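Local coordinates for ALBA-Domain Protein (Trypanosoma brucei, PDB 7DL8) that probably binds RNA, as a member of the Alba family of small nucleic-acid-binding proteins, at residues T29-H34 with A100-Q105. Sequence-based numbering, arbitrary orientation.
Sequences TKHLLH and AKYEEQ
With CG of Tyr102 anti to its backbone N (chi1 -169°), the phenol ring reaches out from helix 98-123 and lies against helix 22-34, while at His34, CG likewise anti to N turns the imidazole back to meet it. Lys30 behaves differently: its CG is anti to the carbonyl carbon and its chain bends at chi3, so CB and CD pass the tyrosine before the ammonium arrives beside Gln105.

Tyr102 contributes the largest share of the buried surface. On the CD1/CE1 side of its ring, Tyr102 CE1 sits 3.7 Å from Lys30 CB, and CD1 is 4.0 Å from Lys30 CD, the aliphatic chain crossing the phenol obliquely. On the CE2 side, Tyr102 CE2 comes to 3.4 Å from His34 CG. CD2 of Tyr102 stands over one face of the imidazole, offset toward its rim, and the two ring planes are inclined at 53°, an oblique aromatic pair. The tip, Tyr102 OH, rests 3.7 Å from His31 CA and also faces the edge of the His31 ring. Lys30 O lies over one face of the phenol, offset toward its rim; it accepts the helical bond from His34 N.

Here the start of the long C-terminal helix 98-123 packs against helix 22-34, which with helix 49-61 lies beside the mixed sheet of the Alba fold; the short helical segments cross at -120°. Phe98, one turn before Tyr102, touches both Leu33 and His34.

Beyond the ring, Lys30 NZ donates to Gln105 OE1 at 3.0 Å, approaching from above the carbonyl plane rather than along a lone pair. The stronger partner of that ammonium is Gln62 OE1, so Lys30 ties both glutamines together, and Gln105 also touches Gln62 directly.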
# COMPACT_ATOMS: atom_id res chain seq x y z
N THR A 29 20.91 -4.31 1.16
CA THR A 29 21.05 -5.61 0.52
C THR A 29 22.30 -5.67 -0.35
O THR A 29 23.04 -6.66 -0.33
CB THR A 29 19.81 -5.93 -0.31
OG1 THR A 29 18.63 -5.79 0.51
CG2 THR A 29 19.87 -7.35 -0.85
N LYS A 30 22.56 -4.61 -1.12
CA LYS A 30 23.76 -4.57 -1.94
C LYS A 30 25.02 -4.58 -1.08
O LYS A 30 25.99 -5.28 -1.39
CB LYS A 30 23.74 -3.33 -2.84
CG LYS A 30 22.87 -3.48 -4.08
CD LYS A 30 23.10 -2.33 -5.05
CE LYS A 30 22.35 -1.08 -4.63
NZ LYS A 30 22.31 -0.06 -5.72
N HIS A 31 25.02 -3.80 0.00
CA HIS A 31 26.18 -3.73 0.88
C HIS A 31 26.43 -5.07 1.57
O HIS A 31 27.59 -5.48 1.73
CB HIS A 31 26.00 -2.62 1.91
CG HIS A 31 27.00 -2.65 3.02
ND1 HIS A 31 28.32 -2.27 2.85
CD2 HIS A 31 26.89 -3.02 4.32
CE1 HIS A 31 28.97 -2.40 3.99
NE2 HIS A 31 28.12 -2.85 4.90
N LEU A 32 25.37 -5.76 1.98
CA LEU A 32 25.54 -7.03 2.66
C LEU A 32 26.08 -8.10 1.72
O LEU A 32 26.94 -8.90 2.11
CB LEU A 32 24.21 -7.49 3.27
CG LEU A 32 23.73 -6.74 4.52
CD1 LEU A 32 22.32 -7.18 4.90
CD2 LEU A 32 24.69 -6.97 5.68
N LEU A 33 25.62 -8.10 0.47
CA LEU A 33 26.15 -9.07 -0.49
C LEU A 33 27.61 -8.77 -0.82
O LEU A 33 28.42 -9.69 -0.93
CB LEU A 33 25.30 -9.05 -1.77
CG LEU A 33 23.88 -9.60 -1.67
CD1 LEU A 33 23.13 -9.35 -2.97
CD2 LEU A 33 23.90 -11.08 -1.33
N HIS A 34 27.96 -7.49 -0.93
CA HIS A 34 29.34 -7.12 -1.24
C HIS A 34 30.27 -7.43 -0.08
O HIS A 34 31.46 -7.69 -0.30
CB HIS A 34 29.40 -5.64 -1.61
CG HIS A 34 30.79 -5.12 -1.80
ND1 HIS A 34 31.61 -5.54 -2.83
CD2 HIS A 34 31.50 -4.21 -1.10
CE1 HIS A 34 32.77 -4.91 -2.75
NE2 HIS A 34 32.73 -4.09 -1.71
N ALA A 100 31.27 -6.07 -10.52
CA ALA A 100 31.62 -5.04 -11.49
C ALA A 100 30.60 -3.91 -11.52
O ALA A 100 30.97 -2.75 -11.75
CB ALA A 100 31.77 -5.66 -12.88
N LYS A 101 29.32 -4.21 -11.30
CA LYS A 101 28.31 -3.16 -11.31
C LYS A 101 28.20 -2.46 -9.97
O LYS A 101 27.83 -1.28 -9.92
CB LYS A 101 26.95 -3.74 -11.71
CG LYS A 101 26.93 -4.45 -13.05
CD LYS A 101 25.52 -4.59 -13.58
CE LYS A 101 25.36 -5.85 -14.42
NZ LYS A 101 25.39 -7.08 -13.58
N TYR A 102 28.50 -3.15 -8.87
CA TYR A 102 28.52 -2.49 -7.57
C TYR A 102 29.74 -1.59 -7.42
O TYR A 102 29.66 -0.54 -6.77
CB TYR A 102 28.48 -3.52 -6.44
CG TYR A 102 28.24 -2.89 -5.09
CD1 TYR A 102 27.10 -2.13 -4.84
CD2 TYR A 102 29.16 -3.03 -4.05
CE1 TYR A 102 26.87 -1.55 -3.61
CE2 TYR A 102 28.94 -2.45 -2.82
CZ TYR A 102 27.80 -1.71 -2.60
OH TYR A 102 27.58 -1.13 -1.37
N GLU A 103 30.87 -1.99 -8.01
CA GLU A 103 32.07 -1.16 -7.91
C GLU A 103 31.93 0.11 -8.75
O GLU A 103 32.51 1.14 -8.40
CB GLU A 103 33.30 -1.96 -8.35
N GLU A 104 31.18 0.04 -9.85
CA GLU A 104 30.91 1.25 -10.62
C GLU A 104 29.94 2.17 -9.89
O GLU A 104 30.03 3.40 -10.03
CB GLU A 104 30.35 0.88 -11.99
N GLN A 105 29.03 1.61 -9.09
CA GLN A 105 28.12 2.44 -8.30
C GLN A 105 28.83 3.04 -7.10
O GLN A 105 28.54 4.18 -6.72
CB GLN A 105 26.91 1.62 -7.86
CG GLN A 105 25.85 1.44 -8.93
CD GLN A 105 24.84 0.36 -8.58
OE1 GLN A 105 24.72 -0.04 -7.43
NE2 GLN A 105 24.11 -0.11 -9.58